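Local coordinates for endoglucanase FnCel5A (Fervidobacterium nodosum, PDB 3NCO), which probably hydrolyses internal beta-1,4-glucosidic bonds of cellulose, as a family 5 glycoside hydrolase built on a TIM barrel, at residues A[200-205]-A[243-248]. Numbering follows the deposited sequence.
Sequences VSFHYY and KYVSEW
Val245 presents both of its methyl groups to the ring of Phe202, and the two do different work. CG2 stands over one face, 4.2 Å from the ring centroid and only 5° off the normal, so the methyl sits almost over the ring centre in a CH-pi contact. CG1 lies above the same face but displaced past its CD2-CE2 bond, 4.0 Å from Phe202 CE2 and equally near CD2. In Phe202, chi1 (74°) sets CG between the backbone N and the carbonyl carbon, and chi2 (113°) then turns the ring face to the valine.

One turn further along the helix the roles are swapped: the ring of Trp248 comes from the helix and the methyls of Val200 from the strand. The indole CG is anti to the backbone N, which extends the group toward the strand, benzo ring foremost. Val200 CG1 lies 4.0 Å from Trp248 CZ3, meeting the ring obliquely, while CG2 is 4.1 Å from Trp248 CH2. The two side chains cross at about a right angle.

Val200 and Phe202 are two residues apart on the strand and both turn their CB toward the helix; Val245 and Trp248, three apart, do the same from the other side. The interface is wholly apolar and small, burying 167 Å² in total, with Phe202 and Val245 closest in backbone at 8.7 Å between their CA atoms.

This is the beta-alpha layering of a TIM barrel: outward-facing residues of strand 198-204 meet the inner side of the barrel helix 232-252, which leads from this strand to the next one, 256-261. Ile256 of that parallel strand touches both Phe202 and Val245, and Phe242 packs edge-to-face with Phe202. Facing away from this layer, Ser201 OG is hydrogen-bonded to Phe257 O, on that same neighbouring strand.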
loop_
_atom_site.group_PDB
_atom_site.type_symbol
_atom_site.label_atom_id
_atom_site.label_comp_id
_atom_site.label_asym_id
_atom_site.label_seq_id
_atom_site.Cartn_x
_atom_site.Cartn_y
_atom_site.Cartn_z
ATOM N N VAL A 200 1.448 0.962 11.082
ATOM C CA VAL A 200 0.510 1.972 10.548
ATOM C C VAL A 200 1.078 2.410 9.213
ATOM O O VAL A 200 2.309 2.501 9.044
ATOM C CB VAL A 200 0.413 3.186 11.558
ATOM C CG1 VAL A 200 -0.219 4.400 10.914
ATOM C CG2 VAL A 200 -0.355 2.750 12.825
ATOM N N SER A 201 0.192 2.658 8.247
ATOM C CA SER A 201 0.665 3.104 6.934
ATOM C C SER A 201 0.010 4.391 6.442
ATOM O O SER A 201 -1.190 4.547 6.574
ATOM C CB SER A 201 0.410 1.980 5.932
ATOM O OG SER A 201 0.814 2.380 4.649
ATOM N N PHE A 202 0.815 5.271 5.826
ATOM C CA PHE A 202 0.241 6.463 5.129
ATOM C C PHE A 202 0.742 6.450 3.707
ATOM O O PHE A 202 1.629 5.652 3.403
ATOM C CB PHE A 202 0.567 7.807 5.820
ATOM C CG PHE A 202 2.010 8.284 5.643
ATOM C CD1 PHE A 202 2.295 9.426 4.902
ATOM C CD2 PHE A 202 3.074 7.604 6.283
ATOM C CE1 PHE A 202 3.655 9.887 4.776
ATOM C CE2 PHE A 202 4.401 8.040 6.145
ATOM C CZ PHE A 202 4.675 9.166 5.401
ATOM N N HIS A 203 0.088 7.210 2.849
ATOM C CA HIS A 203 0.502 7.345 1.470
ATOM C C HIS A 203 0.910 8.771 1.214
ATOM O O HIS A 203 0.354 9.687 1.828
ATOM C CB HIS A 203 -0.650 7.006 0.563
ATOM C CG HIS A 203 -1.087 5.586 0.700
ATOM N ND1 HIS A 203 -2.184 5.092 0.049
ATOM C CD2 HIS A 203 -0.551 4.565 1.402
ATOM C CE1 HIS A 203 -2.311 3.803 0.336
ATOM N NE2 HIS A 203 -1.328 3.462 1.162
ATOM N N TYR A 204 1.887 8.965 0.334
ATOM C CA TYR A 204 2.441 10.287 0.132
ATOM C C TYR A 204 2.478 10.670 -1.335
ATOM O O TYR A 204 3.189 10.050 -2.129
ATOM C CB TYR A 204 3.848 10.456 0.729
ATOM C CG TYR A 204 4.203 11.930 0.894
ATOM C CD1 TYR A 204 3.588 12.709 1.875
ATOM C CD2 TYR A 204 5.164 12.531 0.062
ATOM C CE1 TYR A 204 3.921 14.075 1.987
ATOM C CE2 TYR A 204 5.503 13.858 0.165
ATOM C CZ TYR A 204 4.884 14.620 1.131
ATOM O OH TYR A 204 5.223 15.926 1.278
ATOM N N TYR A 205 1.726 11.728 -1.651
ATOM C CA TYR A 205 1.658 12.272 -3.008
ATOM C C TYR A 205 1.690 13.814 -3.049
ATOM O O TYR A 205 1.262 14.424 -4.037
ATOM C CB TYR A 205 0.348 11.815 -3.629
ATOM C CG TYR A 205 0.327 10.330 -3.924
ATOM C CD1 TYR A 205 1.035 9.812 -4.995
ATOM C CD2 TYR A 205 -0.473 9.431 -3.146
ATOM C CE1 TYR A 205 0.988 8.476 -5.314
ATOM C CE2 TYR A 205 -0.528 8.077 -3.476
ATOM C CZ TYR A 205 0.198 7.596 -4.554
ATOM O OH TYR A 205 0.140 6.276 -4.917
ATOM N N LYS A 243 8.178 14.355 9.415
ATOM C CA LYS A 243 8.430 14.591 10.866
ATOM C C LYS A 243 7.141 14.536 11.707
ATOM O O LYS A 243 7.089 13.989 12.826
ATOM C CB LYS A 243 9.194 15.890 11.069
ATOM C CG LYS A 243 9.546 16.180 12.549
ATOM C CD LYS A 243 10.361 17.476 12.665
ATOM C CE LYS A 243 9.419 18.650 12.717
ATOM N NZ LYS A 243 9.728 19.515 13.900
ATOM N N TYR A 244 6.069 15.134 11.178
ATOM C CA TYR A 244 4.805 15.066 11.856
ATOM C C TYR A 244 4.385 13.613 12.061
ATOM O O TYR A 244 3.932 13.245 13.153
ATOM C CB TYR A 244 3.763 15.839 11.036
ATOM C CG TYR A 244 2.379 15.887 11.609
ATOM C CD1 TYR A 244 2.093 16.711 12.688
ATOM C CD2 TYR A 244 1.328 15.182 11.007
ATOM C CE1 TYR A 244 0.820 16.798 13.200
ATOM C CE2 TYR A 244 -0.003 15.253 11.564
ATOM C CZ TYR A 244 -0.200 16.086 12.656
ATOM O OH TYR A 244 -1.449 16.253 13.235
ATOM N N VAL A 245 4.522 12.777 11.017
ATOM C CA VAL A 245 4.130 11.346 11.171
ATOM C C VAL A 245 5.062 10.621 12.154
ATOM O O VAL A 245 4.584 9.814 12.976
ATOM C CB VAL A 245 4.126 10.626 9.826
ATOM C CG1 VAL A 245 3.771 9.090 9.962
ATOM C CG2 VAL A 245 3.099 11.354 8.845
ATOM N N SER A 246 6.355 10.903 12.048
ATOM C CA SER A 246 7.329 10.296 12.918
ATOM C C SER A 246 7.080 10.656 14.370
ATOM O O SER A 246 7.088 9.788 15.246
ATOM C CB SER A 246 8.736 10.746 12.475
ATOM O OG SER A 246 9.672 10.419 13.476
ATOM N N GLU A 247 6.833 11.935 14.666
ATOM C CA GLU A 247 6.553 12.265 16.073
ATOM C C GLU A 247 5.299 11.538 16.601
ATOM O O GLU A 247 5.276 11.028 17.751
ATOM C CB GLU A 247 6.422 13.793 16.246
ATOM C CG GLU A 247 7.718 14.557 15.888
ATOM C CD GLU A 247 7.569 16.092 15.928
ATOM O OE1 GLU A 247 6.409 16.602 15.896
ATOM O OE2 GLU A 247 8.613 16.797 15.975
ATOM N N TRP A 248 4.261 11.484 15.778
ATOM C CA TRP A 248 3.057 10.720 16.170
ATOM C C TRP A 248 3.344 9.233 16.405
ATOM O O TRP A 248 2.895 8.659 17.406
ATOM C CB TRP A 248 1.927 10.919 15.119
ATOM C CG TRP A 248 0.685 10.180 15.452
ATOM C CD1 TRP A 248 -0.377 10.641 16.162
ATOM C CD2 TRP A 248 0.371 8.819 15.099
ATOM N NE1 TRP A 248 -1.338 9.657 16.288
ATOM C CE2 TRP A 248 -0.912 8.525 15.634
ATOM C CE3 TRP A 248 1.048 7.815 14.360
ATOM C CZ2 TRP A 248 -1.559 7.260 15.447
ATOM C CZ3 TRP A 248 0.417 6.552 14.199
ATOM C CH2 TRP A 248 -0.876 6.298 14.728
#